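Local coordinates for xylose isomerase-like TIM barrel domain-containing protein (Thermus thermophilus, PDB 3AYV) that binds zinc ions within a TIM barrel and probably acts in protection against oxidative stress, though its precise biochemical activity is not established, at residues A[5-10]-A[17-22]; A[61-66]-A[116-121]; A[77-82]-A[123-128]; A[99-104]-A[169-174]; A[107-112]-A[146-151]. All coordinates share one frame; numbering follows the deposited sequence.

Contact 1. Residues A[5-10]-A[17-22]; sequences LAFPLS and PRLQAL
L19 divides its two methyls between L5 and F7, and these two pairs carry the contact. CD2 of L19 lies against CB of L5 at 3.3 Å, tighter than usual for two carbons, and also meets CD2 of L5 at 3.7 Å. The other branch, CD1 of L19, approaches CE1 of F7 obliquely at 3.7 Å, the two side chains crossing at about a right angle. F7 holds its ring with CG between the backbone N and the carbonyl carbon (chi1 56°), a conformation that swings the ring to the helix side of the strand. Further out, A12 and A15 of helix 12-22 and A26 and V28 of strand 25-29 also touch that ring, while P228 lies on L5. Backbone bonds from L5 and F7 to strand 25-29 fix the strand, and R18 forms a salt bridge with D227. The strand and helix are the first two elements of a beta-alpha-beta unit in the TIM barrel. An alanine in place of L19 would probably open a gap between strand and helix, leaving L5 CB and CE1 of F7 without this apolar partner. With no hydrogen bond crossing, what joins these two segments directly is buried hydrocarbon.

Contact 2. Residues A[61-66]-A[116-121]; sequences LDLLSP and AEALGL
L63 lies over A118 and L119, where helix 112-118 gives way to helix 120-129, its CB 3.9 Å from CB of A118. With CG opposite the carbonyl carbon (chi1 -69°) and CD1 extended (chi2 174°), L63 crosses L119 at about a right angle, its CD1 meeting CD2 of L119 at 3.6 Å and, less closely, CG. The CD1 methyl also sits beside the backbone O of A118. L64 adds a second, lighter contact: its CD2 stands 4.0 Å from CB of A118, and the small alanine is thus met by two leucines in succession. Both leucines are presented by a type I beta turn from D62 to S65. An Asx turn reinforces it, in which D62 OD1 takes the backbone N of L64 at 2.9 Å from above the carboxylate plane (N-H...O angle 163°). T74 of helix 68-87 packs on L63, and L119 rests on V149 and H153 of helix 147-153. The loop after strand 52-55 is thereby laid against these helices on the outside of the barrel. Across the interface the touch is apolar; the Asx-turn bond lies within the loop, and the D62-R111 salt bridge ties the turn to the chain before helix 112-118.

Contact 3. Residues A[77-82]-A[123-128]; sequences RLLFGL and VRRART
L79 sets its CD2 methyl against the aliphatic root of R125, 3.7 Å from CB and 4.0 Å from CG of that arginine, the two side chains crossing at a slant. One turn on, L82 sends CD1 to the backbone N of A126 at 3.8 Å and to CB of A126 at 4.1 Å. Both leucines keep CG opposite the carbonyl carbon, a shared setting that brings CD2 of L79 and CD1 of L82 up to helix 120-129. L82 and R125 run past each other in opposite directions. The arginine has CG opposite its backbone N (chi1 -174°) and then bends at chi2 (56°), which turns the chain along helix 77-82 rather than straight out from its own helix. These are neighbouring outer helices of the TIM barrel, following strands 52-55 and 92-96; the axes of segments 77-82 and 123-128 run almost parallel, 6° apart, with 9.9 Å between them at closest approach. At the polar end, R125 NE gives its N-H to a water at 2.8 Å, and that water donates a weak bond to the backbone O of L79. NH2 of R125 forms a salt bridge with D83, the residue after L82, so the guanidinium is tied to the neighbouring helix by charge while its methylenes pack on leucine. T128 CG2 lies in plane at the guanidinium's edge. Deeper in, L133 of strand 132-136 receives both L82 and A126.

Contact 4. Residues A[99-104]-A[169-174]; sequences IPHGRT and FSRTPD
H101 brings CE1 of its imidazole obliquely into van der Waals contact with the backbone O of F169 at 3.6 Å, and its ND1 lies 4.3 Å from CD1 of the F169 ring. H101 holds CG opposite its backbone N (chi1 178°), an extended setting that carries the ring across to F169. R171 reaches back the other way, the edge of its guanidinium meeting CA of G102 nearly in plane, with NH2 3.9 Å from that carbon; its chain bends at chi2 (-79°) to do so. Water bridges form the second kind. One water accepts from G102 N at 3.0 Å and lies 2.7 Å from F169 O, to which it probably donates. Another accepts from R171 NH2 at 3.1 Å and donates to R103 O at 2.6 Å. Within 169-174, S170 OG takes the backbone N of T172 in an ST turn; H101 ND1 is hydrogen-bonded to H139, outside both segments. F169 lies close to H165 and D196, zinc ligands. The loop between strand 92-96 and helix 105-110 is in this way bridged at the surface to the loop between helices 163-169 and 176-179, with H139, after strand 132-136, touching the rings of both H101 and F169.

Contact 5. Residues A[107-112]-A[146-151]; sequences EALERA and LRPVLE
Two outer helical elements of the TIM barrel meet here, the junction of helices 105-110 and 112-118 and the start of helix 147-153. A112 is the centre of the touch. Its CB lies 3.9 Å from CB of P148 and equally 3.9 Å from CG2 of V149, so the small methyl faces both the proline ring and a valine branch. CG2 of V149 also comes to 3.4 Å from the backbone O of A112. V149 has CG1 opposite its backbone N (chi1 -173°), which puts CG2 on the side facing A112. Nearer the solvent, L109 places CD1 against CG of P148 at 4.1 Å, the leucine crossing the proline ring at about a right angle; its chi1 of -178° extends the chain toward the proline. In the barrel these helical elements succeed strands 92-96 and 132-136, and the inward side of helix 147-153 faces the sheet: V149 and L146 both rest on L135 of strand 132-136, while L146 and L150 reach F159 of strand 158-162. Backbone CA atoms of A112 and V149 approach to 5.4 Å, a closeness that probably depends on the small side chain of A112. A108 packs on I99 and A145, and R111 also touches I99.

In the fold
Contact 1 stands apart, on the first strand and helix of the barrel, its centre 24 to 33 Å from those of the other four. Contacts 2, 4 and 5 lie across the chain's centre from contact 1, with contact 3 less far off. Contacts 2 and 3 share helix 120-129 and lie about 13 Å apart between centres; contacts 2 and 5 lie about 12 Å apart and touch, partly through a salt bridge; contacts 4 and 5 touch through I99 and A108. Along the chain contact 1 closes first, contacts 2 and 3 cross, and contact 5 is nested within the loop closed by contact 4. Together they tie successive outer helices and loops round the eight-stranded barrel that holds the zinc sites.

Contact 1. Residues A[5-10]-A[17-22]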
# COMPACT_ATOMS: atom_id res chain seq x y z
N LEU A 5 8.02 -1.43 -8.49
CA LEU A 5 7.14 -2.56 -8.83
C LEU A 5 6.71 -3.36 -7.61
O LEU A 5 7.54 -3.79 -6.81
CB LEU A 5 7.84 -3.50 -9.83
CG LEU A 5 6.98 -4.68 -10.31
CD1 LEU A 5 5.78 -4.22 -11.13
CD2 LEU A 5 7.85 -5.65 -11.10
N ALA A 6 5.40 -3.56 -7.48
CA ALA A 6 4.84 -4.46 -6.46
C ALA A 6 4.99 -5.91 -6.90
O ALA A 6 4.66 -6.25 -8.02
CB ALA A 6 3.34 -4.15 -6.23
N PHE A 7 5.49 -6.75 -6.00
CA PHE A 7 5.50 -8.21 -6.21
C PHE A 7 5.52 -8.89 -4.85
O PHE A 7 6.05 -8.34 -3.88
CB PHE A 7 6.74 -8.64 -7.05
CG PHE A 7 8.06 -8.21 -6.46
CD1 PHE A 7 8.58 -6.97 -6.75
CD2 PHE A 7 8.77 -9.06 -5.61
CE1 PHE A 7 9.80 -6.55 -6.19
CE2 PHE A 7 10.00 -8.66 -5.04
CZ PHE A 7 10.52 -7.41 -5.35
N PRO A 8 4.94 -10.09 -4.76
CA PRO A 8 5.08 -10.85 -3.52
C PRO A 8 6.49 -11.41 -3.35
O PRO A 8 7.16 -11.74 -4.35
CB PRO A 8 4.07 -11.98 -3.67
CG PRO A 8 3.92 -12.14 -5.16
CD PRO A 8 4.08 -10.77 -5.74
N LEU A 9 6.93 -11.53 -2.10
CA LEU A 9 8.19 -12.18 -1.77
C LEU A 9 8.26 -13.57 -2.44
O LEU A 9 9.34 -13.99 -2.91
CB LEU A 9 8.33 -12.30 -0.26
CG LEU A 9 9.58 -12.99 0.28
CD1 LEU A 9 10.84 -12.24 -0.24
CD2 LEU A 9 9.51 -13.05 1.80
N SER A 10 7.11 -14.23 -2.55
CA SER A 10 7.02 -15.56 -3.15
C SER A 10 7.38 -15.58 -4.64
O SER A 10 7.65 -16.64 -5.20
CB SER A 10 5.63 -16.18 -2.94
OG SER A 10 4.63 -15.40 -3.56
N PRO A 17 14.73 -9.71 -12.13
CA PRO A 17 15.34 -9.38 -13.42
C PRO A 17 14.60 -8.25 -14.15
O PRO A 17 15.24 -7.38 -14.75
CB PRO A 17 15.24 -10.69 -14.21
CG PRO A 17 15.24 -11.74 -13.16
CD PRO A 17 14.43 -11.15 -12.04
N ARG A 18 13.28 -8.24 -14.06
CA ARG A 18 12.46 -7.23 -14.73
C ARG A 18 12.64 -5.83 -14.11
O ARG A 18 12.62 -4.83 -14.82
CB ARG A 18 10.99 -7.66 -14.75
CG ARG A 18 10.13 -6.95 -15.78
CD ARG A 18 10.50 -7.33 -17.23
NE ARG A 18 9.71 -6.57 -18.19
CZ ARG A 18 10.21 -5.76 -19.14
NH1 ARG A 18 11.52 -5.61 -19.29
NH2 ARG A 18 9.37 -5.11 -19.95
N LEU A 19 12.84 -5.80 -12.78
CA LEU A 19 13.14 -4.58 -12.02
C LEU A 19 14.41 -3.91 -12.47
O LEU A 19 14.46 -2.69 -12.67
CB LEU A 19 13.32 -4.91 -10.53
CG LEU A 19 12.13 -5.23 -9.65
CD1 LEU A 19 12.56 -5.18 -8.21
CD2 LEU A 19 11.06 -4.21 -9.92
N GLN A 20 15.46 -4.72 -12.58
CA GLN A 20 16.78 -4.28 -13.01
C GLN A 20 16.66 -3.64 -14.39
O GLN A 20 17.10 -2.51 -14.60
CB GLN A 20 17.72 -5.49 -13.07
CG GLN A 20 19.19 -5.19 -12.78
CD GLN A 20 19.39 -4.39 -11.49
OE1 GLN A 20 18.98 -4.82 -10.40
NE2 GLN A 20 20.00 -3.21 -11.62
N ALA A 21 16.00 -4.37 -15.29
CA ALA A 21 15.93 -4.02 -16.70
C ALA A 21 15.16 -2.74 -16.96
O ALA A 21 15.45 -2.02 -17.91
CB ALA A 21 15.34 -5.17 -17.50
N LEU A 22 14.17 -2.46 -16.10
CA LEU A 22 13.39 -1.25 -16.26
C LEU A 22 13.82 -0.12 -15.32
O LEU A 22 13.28 0.97 -15.38
CB LEU A 22 11.90 -1.56 -16.09
CG LEU A 22 11.22 -2.46 -17.14
CD1 LEU A 22 9.90 -3.00 -16.59
CD2 LEU A 22 11.00 -1.74 -18.50

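Contact 2. Residues A[61-66]-A[116-121]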
# COMPACT_ATOMS: atom_id res chain seq x y z
N LEU A 61 -6.99 -10.04 7.97
CA LEU A 61 -6.55 -9.41 9.20
C LEU A 61 -7.37 -8.16 9.53
O LEU A 61 -7.83 -7.46 8.64
CB LEU A 61 -5.07 -9.00 9.10
CG LEU A 61 -4.11 -10.16 8.76
CD1 LEU A 61 -2.66 -9.68 8.66
CD2 LEU A 61 -4.21 -11.34 9.71
N ASP A 62 -7.52 -7.89 10.83
CA ASP A 62 -8.18 -6.69 11.31
C ASP A 62 -7.86 -6.53 12.80
O ASP A 62 -8.23 -7.39 13.62
CB ASP A 62 -9.71 -6.79 11.09
CG ASP A 62 -10.43 -5.55 11.54
OD1 ASP A 62 -9.76 -4.52 11.81
OD2 ASP A 62 -11.68 -5.58 11.64
N LEU A 63 -7.20 -5.42 13.14
CA LEU A 63 -6.94 -5.09 14.55
C LEU A 63 -8.23 -4.95 15.38
O LEU A 63 -8.20 -5.10 16.61
CB LEU A 63 -6.09 -3.81 14.67
CG LEU A 63 -4.63 -3.92 14.19
CD1 LEU A 63 -3.98 -2.53 14.23
CD2 LEU A 63 -3.86 -4.93 15.09
N LEU A 64 -9.33 -4.67 14.70
CA LEU A 64 -10.60 -4.43 15.37
C LEU A 64 -11.58 -5.58 15.11
O LEU A 64 -12.79 -5.41 15.32
CB LEU A 64 -11.19 -3.11 14.89
CG LEU A 64 -10.36 -1.84 15.08
CD1 LEU A 64 -11.22 -0.70 14.60
CD2 LEU A 64 -9.94 -1.65 16.58
N SER A 65 -11.07 -6.72 14.65
CA SER A 65 -11.91 -7.91 14.50
C SER A 65 -12.69 -8.24 15.80
O SER A 65 -12.13 -8.20 16.91
CB SER A 65 -11.04 -9.14 14.17
OG SER A 65 -11.89 -10.28 13.94
N PRO A 66 -13.98 -8.65 15.66
CA PRO A 66 -14.68 -9.15 16.86
C PRO A 66 -14.09 -10.46 17.37
O PRO A 66 -14.35 -10.84 18.53
CB PRO A 66 -16.15 -9.35 16.37
CG PRO A 66 -16.02 -9.50 14.87
CD PRO A 66 -14.86 -8.57 14.48
N ALA A 116 -6.97 3.98 15.57
CA ALA A 116 -5.79 4.80 15.91
C ALA A 116 -5.18 4.27 17.20
O ALA A 116 -3.94 4.17 17.33
CB ALA A 116 -6.19 6.27 16.10
N GLU A 117 -6.04 3.92 18.15
CA GLU A 117 -5.58 3.38 19.41
C GLU A 117 -4.92 2.01 19.23
O GLU A 117 -3.83 1.77 19.75
CB GLU A 117 -6.75 3.30 20.41
CG GLU A 117 -6.38 2.54 21.69
CD GLU A 117 -7.55 2.42 22.64
OE1 GLU A 117 -7.59 3.18 23.63
OE2 GLU A 117 -8.43 1.58 22.35
N ALA A 118 -5.55 1.13 18.47
CA ALA A 118 -5.03 -0.21 18.24
C ALA A 118 -3.69 -0.18 17.48
O ALA A 118 -2.85 -1.11 17.61
CB ALA A 118 -6.07 -1.07 17.48
N LEU A 119 -3.47 0.89 16.73
CA LEU A 119 -2.23 1.04 15.97
C LEU A 119 -1.08 1.57 16.82
O LEU A 119 0.04 1.65 16.32
CB LEU A 119 -2.44 1.97 14.78
CG LEU A 119 -3.17 1.31 13.60
CD1 LEU A 119 -3.56 2.39 12.65
CD2 LEU A 119 -2.23 0.28 12.92
N GLY A 120 -1.36 1.92 18.07
CA GLY A 120 -0.33 2.50 18.98
C GLY A 120 1.00 1.75 18.92
O GLY A 120 2.04 2.36 18.65
N LEU A 121 0.97 0.43 19.17
CA LEU A 121 2.19 -0.41 19.20
C LEU A 121 2.85 -0.54 17.85
O LEU A 121 4.08 -0.67 17.75
CB LEU A 121 1.91 -1.81 19.76
CG LEU A 121 1.54 -1.95 21.24
CD1 LEU A 121 1.32 -3.43 21.56
CD2 LEU A 121 2.57 -1.30 22.22

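Contact 3. Residues A[77-82]-A[123-128]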
# COMPACT_ATOMS: atom_id res chain seq x y z
N ARG A 77 1.32 -10.20 13.01
CA ARG A 77 1.64 -10.07 11.59
C ARG A 77 2.23 -8.69 11.23
O ARG A 77 3.22 -8.59 10.45
CB ARG A 77 0.40 -10.34 10.73
CG ARG A 77 -0.02 -11.82 10.68
CD ARG A 77 0.87 -12.61 9.77
NE ARG A 77 0.45 -14.00 9.57
CZ ARG A 77 1.13 -15.06 10.00
NH1 ARG A 77 2.27 -14.91 10.69
NH2 ARG A 77 0.68 -16.28 9.71
N LEU A 78 1.60 -7.62 11.74
CA LEU A 78 2.09 -6.27 11.46
C LEU A 78 3.48 -6.02 12.09
O LEU A 78 4.38 -5.51 11.42
CB LEU A 78 1.09 -5.21 11.94
CG LEU A 78 -0.26 -5.26 11.21
CD1 LEU A 78 -1.15 -4.17 11.78
CD2 LEU A 78 -0.07 -5.03 9.68
N LEU A 79 3.63 -6.41 13.34
CA LEU A 79 4.90 -6.22 14.07
C LEU A 79 6.06 -7.03 13.47
O LEU A 79 7.17 -6.50 13.26
CB LEU A 79 4.71 -6.52 15.56
CG LEU A 79 3.79 -5.56 16.33
CD1 LEU A 79 3.59 -6.11 17.75
CD2 LEU A 79 4.35 -4.14 16.37
N PHE A 80 5.80 -8.29 13.14
CA PHE A 80 6.84 -9.13 12.53
C PHE A 80 7.18 -8.64 11.13
O PHE A 80 8.37 -8.54 10.77
CB PHE A 80 6.45 -10.61 12.54
CG PHE A 80 7.64 -11.53 12.37
CD1 PHE A 80 8.83 -11.27 13.06
CD2 PHE A 80 7.59 -12.60 11.50
CE1 PHE A 80 9.95 -12.10 12.90
CE2 PHE A 80 8.71 -13.45 11.34
CZ PHE A 80 9.87 -13.20 12.03
N GLY A 81 6.15 -8.28 10.36
CA GLY A 81 6.34 -7.69 9.04
C GLY A 81 7.22 -6.45 9.13
O GLY A 81 8.08 -6.23 8.25
N LEU A 82 7.02 -5.64 10.17
CA LEU A 82 7.86 -4.43 10.34
C LEU A 82 9.32 -4.83 10.63
O LEU A 82 10.24 -4.22 10.09
CB LEU A 82 7.32 -3.49 11.43
CG LEU A 82 6.15 -2.57 11.05
CD1 LEU A 82 5.61 -1.89 12.30
CD2 LEU A 82 6.51 -1.52 9.96
N VAL A 123 2.67 1.79 15.28
CA VAL A 123 3.32 3.07 15.00
C VAL A 123 4.63 3.20 15.81
O VAL A 123 5.66 3.67 15.29
CB VAL A 123 2.37 4.25 15.30
CG1 VAL A 123 3.09 5.61 15.17
CG2 VAL A 123 1.21 4.22 14.28
N ARG A 124 4.58 2.76 17.07
CA ARG A 124 5.76 2.84 17.93
C ARG A 124 6.89 1.96 17.40
O ARG A 124 8.07 2.39 17.37
CB ARG A 124 5.42 2.51 19.39
CG ARG A 124 4.52 3.57 20.07
CD ARG A 124 3.99 3.03 21.42
NE ARG A 124 5.09 2.63 22.30
CZ ARG A 124 4.94 2.23 23.56
NH1 ARG A 124 3.74 2.16 24.12
NH2 ARG A 124 6.01 1.90 24.28
N ARG A 125 6.55 0.75 16.93
CA ARG A 125 7.55 -0.18 16.39
C ARG A 125 8.18 0.39 15.11
O ARG A 125 9.41 0.31 14.93
CB ARG A 125 6.96 -1.59 16.13
CG ARG A 125 7.98 -2.67 15.70
CD ARG A 125 9.13 -2.81 16.74
NE ARG A 125 10.04 -3.93 16.42
CZ ARG A 125 11.36 -3.91 16.63
NH1 ARG A 125 11.96 -2.83 17.12
NH2 ARG A 125 12.10 -4.97 16.30
N ALA A 126 7.34 0.92 14.23
CA ALA A 126 7.80 1.58 13.00
C ALA A 126 8.78 2.74 13.32
O ALA A 126 9.85 2.87 12.69
CB ALA A 126 6.59 2.09 12.19
N ARG A 127 8.43 3.51 14.34
CA ARG A 127 9.26 4.65 14.76
C ARG A 127 10.63 4.15 15.24
O ARG A 127 11.68 4.66 14.79
CB ARG A 127 8.54 5.48 15.82
CG ARG A 127 9.32 6.69 16.30
CD ARG A 127 8.44 7.79 16.89
NE ARG A 127 7.42 7.29 17.79
CZ ARG A 127 6.11 7.45 17.64
NH1 ARG A 127 5.60 8.13 16.61
NH2 ARG A 127 5.29 6.91 18.53
N THR A 128 10.62 3.14 16.11
CA THR A 128 11.88 2.53 16.61
C THR A 128 12.78 2.05 15.48
O THR A 128 14.01 2.31 15.47
CB THR A 128 11.59 1.37 17.60
OG1 THR A 128 10.94 1.91 18.75
CG2 THR A 128 12.89 0.63 18.00
O HOH W 1 8.32 -6.07 16.15

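Contact 4. Residues A[99-104]-A[169-174]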
# COMPACT_ATOMS: atom_id res chain seq x y z
N ILE A 99 -10.86 -2.88 7.69
CA ILE A 99 -12.33 -2.70 7.59
C ILE A 99 -12.92 -3.74 6.58
O ILE A 99 -12.34 -3.94 5.51
CB ILE A 99 -12.71 -1.25 7.24
CG1 ILE A 99 -14.21 -1.01 7.53
CG2 ILE A 99 -12.37 -0.91 5.73
CD1 ILE A 99 -14.71 0.42 7.18
N PRO A 100 -14.00 -4.43 6.97
CA PRO A 100 -14.70 -5.36 6.05
C PRO A 100 -15.31 -4.59 4.91
O PRO A 100 -15.60 -3.41 5.05
CB PRO A 100 -15.86 -5.91 6.90
CG PRO A 100 -15.50 -5.64 8.31
CD PRO A 100 -14.63 -4.39 8.31
N HIS A 101 -15.56 -5.25 3.79
CA HIS A 101 -16.26 -4.60 2.71
C HIS A 101 -17.70 -4.27 3.10
O HIS A 101 -18.33 -5.04 3.82
CB HIS A 101 -16.32 -5.53 1.50
CG HIS A 101 -17.07 -4.91 0.39
ND1 HIS A 101 -16.54 -3.87 -0.36
CD2 HIS A 101 -18.34 -5.07 -0.02
CE1 HIS A 101 -17.46 -3.45 -1.22
NE2 HIS A 101 -18.56 -4.17 -1.03
N GLY A 102 -18.20 -3.14 2.62
CA GLY A 102 -19.63 -2.84 2.70
C GLY A 102 -20.12 -2.22 4.01
O GLY A 102 -21.33 -2.24 4.29
N ARG A 103 -19.21 -1.65 4.81
CA ARG A 103 -19.66 -0.91 5.98
C ARG A 103 -20.27 0.42 5.53
O ARG A 103 -19.86 0.98 4.49
CB ARG A 103 -18.49 -0.63 6.95
CG ARG A 103 -17.76 -1.88 7.46
CD ARG A 103 -18.72 -3.03 7.83
NE ARG A 103 -19.14 -2.96 9.21
CZ ARG A 103 -20.12 -3.70 9.75
NH1 ARG A 103 -20.82 -4.57 9.01
NH2 ARG A 103 -20.39 -3.56 11.02
N THR A 104 -21.22 0.95 6.31
CA THR A 104 -21.78 2.26 6.05
C THR A 104 -20.76 3.34 6.44
O THR A 104 -19.81 3.04 7.15
CB THR A 104 -23.06 2.53 6.89
OG1 THR A 104 -22.72 2.53 8.29
CG2 THR A 104 -24.11 1.43 6.62
N PHE A 169 -14.43 -0.30 -4.63
CA PHE A 169 -14.88 -0.74 -3.29
C PHE A 169 -15.61 0.33 -2.44
O PHE A 169 -16.36 -0.03 -1.52
CB PHE A 169 -13.72 -1.32 -2.48
CG PHE A 169 -13.05 -2.53 -3.10
CD1 PHE A 169 -13.81 -3.58 -3.62
CD2 PHE A 169 -11.67 -2.60 -3.18
CE1 PHE A 169 -13.20 -4.71 -4.18
CE2 PHE A 169 -11.03 -3.74 -3.73
CZ PHE A 169 -11.82 -4.78 -4.24
N SER A 170 -15.42 1.61 -2.75
CA SER A 170 -15.90 2.71 -1.89
C SER A 170 -17.19 3.31 -2.48
O SER A 170 -17.62 2.89 -3.57
CB SER A 170 -14.82 3.80 -1.73
OG SER A 170 -14.93 4.81 -2.74
N ARG A 171 -17.78 4.28 -1.79
CA ARG A 171 -18.90 5.06 -2.33
C ARG A 171 -18.44 6.43 -2.82
O ARG A 171 -19.26 7.32 -3.09
CB ARG A 171 -19.99 5.27 -1.24
CG ARG A 171 -20.23 4.05 -0.38
CD ARG A 171 -21.10 3.01 -1.07
NE ARG A 171 -21.00 1.73 -0.37
CZ ARG A 171 -21.23 0.54 -0.92
NH1 ARG A 171 -21.59 0.44 -2.21
NH2 ARG A 171 -21.06 -0.56 -0.19
N THR A 172 -17.12 6.59 -2.96
CA THR A 172 -16.52 7.84 -3.36
C THR A 172 -15.55 7.56 -4.53
O THR A 172 -14.33 7.53 -4.35
CB THR A 172 -15.81 8.53 -2.16
OG1 THR A 172 -16.67 8.51 -1.01
CG2 THR A 172 -15.44 9.98 -2.49
N PRO A 173 -16.09 7.33 -5.73
CA PRO A 173 -15.21 6.84 -6.79
C PRO A 173 -14.26 7.90 -7.32
O PRO A 173 -13.22 7.56 -7.88
CB PRO A 173 -16.19 6.39 -7.89
CG PRO A 173 -17.45 7.22 -7.65
CD PRO A 173 -17.52 7.23 -6.12
N ASP A 174 -14.62 9.17 -7.17
CA ASP A 174 -13.76 10.26 -7.63
C ASP A 174 -12.50 10.34 -6.77
O ASP A 174 -12.58 10.23 -5.55
CB ASP A 174 -14.49 11.60 -7.57
CG ASP A 174 -15.71 11.67 -8.50
OD1 ASP A 174 -15.83 10.84 -9.43
OD2 ASP A 174 -16.54 12.58 -8.29
O HOH W 2 -17.02 -0.91 0.98
O HOH W 3 -19.24 0.53 2.04

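Contact 5. Residues A[107-112]-A[146-151]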
# COMPACT_ATOMS: atom_id res chain seq x y z
N GLU A 107 -20.54 3.38 10.26
CA GLU A 107 -19.74 2.25 10.76
C GLU A 107 -18.24 2.47 10.55
O GLU A 107 -17.43 2.19 11.45
CB GLU A 107 -20.17 0.96 10.08
CG GLU A 107 -21.47 0.40 10.69
CD GLU A 107 -22.17 -0.62 9.79
OE1 GLU A 107 -21.80 -0.77 8.60
OE2 GLU A 107 -23.10 -1.28 10.30
N ALA A 108 -17.86 2.97 9.37
CA ALA A 108 -16.43 3.20 9.07
C ALA A 108 -15.87 4.29 9.98
O ALA A 108 -14.75 4.18 10.49
CB ALA A 108 -16.26 3.61 7.60
N LEU A 109 -16.66 5.34 10.17
CA LEU A 109 -16.25 6.46 11.01
C LEU A 109 -16.08 6.04 12.46
O LEU A 109 -15.11 6.44 13.11
CB LEU A 109 -17.28 7.62 10.89
CG LEU A 109 -16.93 8.88 11.71
CD1 LEU A 109 -15.52 9.45 11.37
CD2 LEU A 109 -18.03 9.97 11.54
N GLU A 110 -16.97 5.19 12.96
CA GLU A 110 -16.88 4.73 14.35
C GLU A 110 -15.63 3.87 14.61
O GLU A 110 -15.18 3.77 15.73
CB GLU A 110 -18.13 3.94 14.74
CG GLU A 110 -19.37 4.81 14.88
CD GLU A 110 -20.63 3.97 15.13
OE1 GLU A 110 -21.24 3.48 14.14
OE2 GLU A 110 -21.00 3.80 16.32
N ARG A 111 -15.08 3.26 13.56
CA ARG A 111 -13.86 2.49 13.72
C ARG A 111 -12.63 3.37 13.82
O ARG A 111 -11.57 2.85 14.20
CB ARG A 111 -13.64 1.57 12.51
CG ARG A 111 -14.49 0.32 12.45
CD ARG A 111 -14.25 -0.42 11.10
NE ARG A 111 -12.83 -0.70 10.86
CZ ARG A 111 -12.26 -1.88 11.10
NH1 ARG A 111 -13.00 -2.89 11.56
NH2 ARG A 111 -10.95 -2.07 10.88
N ALA A 112 -12.73 4.65 13.46
CA ALA A 112 -11.48 5.47 13.25
C ALA A 112 -10.60 5.61 14.51
O ALA A 112 -9.38 5.36 14.47
CB ALA A 112 -11.82 6.84 12.69
N LEU A 146 -10.82 7.79 7.29
CA LEU A 146 -9.37 7.68 7.46
C LEU A 146 -8.78 8.95 8.06
O LEU A 146 -7.77 8.90 8.78
CB LEU A 146 -8.68 7.39 6.11
CG LEU A 146 -9.07 6.01 5.55
CD1 LEU A 146 -8.31 5.78 4.26
CD2 LEU A 146 -8.87 4.83 6.58
N ARG A 147 -9.39 10.08 7.75
CA ARG A 147 -8.86 11.36 8.23
C ARG A 147 -8.59 11.40 9.77
O ARG A 147 -7.52 11.85 10.18
CB ARG A 147 -9.79 12.51 7.79
CG ARG A 147 -9.16 13.90 7.97
CD ARG A 147 -10.06 14.98 7.40
NE ARG A 147 -9.89 15.13 5.96
CZ ARG A 147 -8.92 15.83 5.38
NH1 ARG A 147 -8.00 16.45 6.13
NH2 ARG A 147 -8.85 15.92 4.05
N PRO A 148 -9.54 10.94 10.61
CA PRO A 148 -9.25 10.98 12.06
C PRO A 148 -8.12 10.03 12.51
O PRO A 148 -7.44 10.30 13.53
CB PRO A 148 -10.58 10.52 12.69
CG PRO A 148 -11.65 10.76 11.58
CD PRO A 148 -10.89 10.37 10.35
N VAL A 149 -7.93 8.93 11.80
CA VAL A 149 -6.82 8.02 12.13
C VAL A 149 -5.51 8.76 11.92
O VAL A 149 -4.59 8.74 12.77
CB VAL A 149 -6.81 6.73 11.28
CG1 VAL A 149 -5.74 5.74 11.78
CG2 VAL A 149 -8.21 6.05 11.30
N LEU A 150 -5.39 9.39 10.75
CA LEU A 150 -4.21 10.21 10.44
C LEU A 150 -4.03 11.35 11.43
O LEU A 150 -2.91 11.59 11.92
CB LEU A 150 -4.31 10.76 9.01
CG LEU A 150 -4.50 9.67 7.94
CD1 LEU A 150 -4.90 10.27 6.62
CD2 LEU A 150 -3.20 8.88 7.82
N GLU A 151 -5.10 12.06 11.74
CA GLU A 151 -4.99 13.23 12.63
C GLU A 151 -4.58 12.83 14.04
O GLU A 151 -3.79 13.51 14.69
CB GLU A 151 -6.33 13.93 12.76
CG GLU A 151 -6.93 14.52 11.57
CD GLU A 151 -8.26 15.16 11.99
OE1 GLU A 151 -9.32 14.49 11.88
OE2 GLU A 151 -8.20 16.29 12.51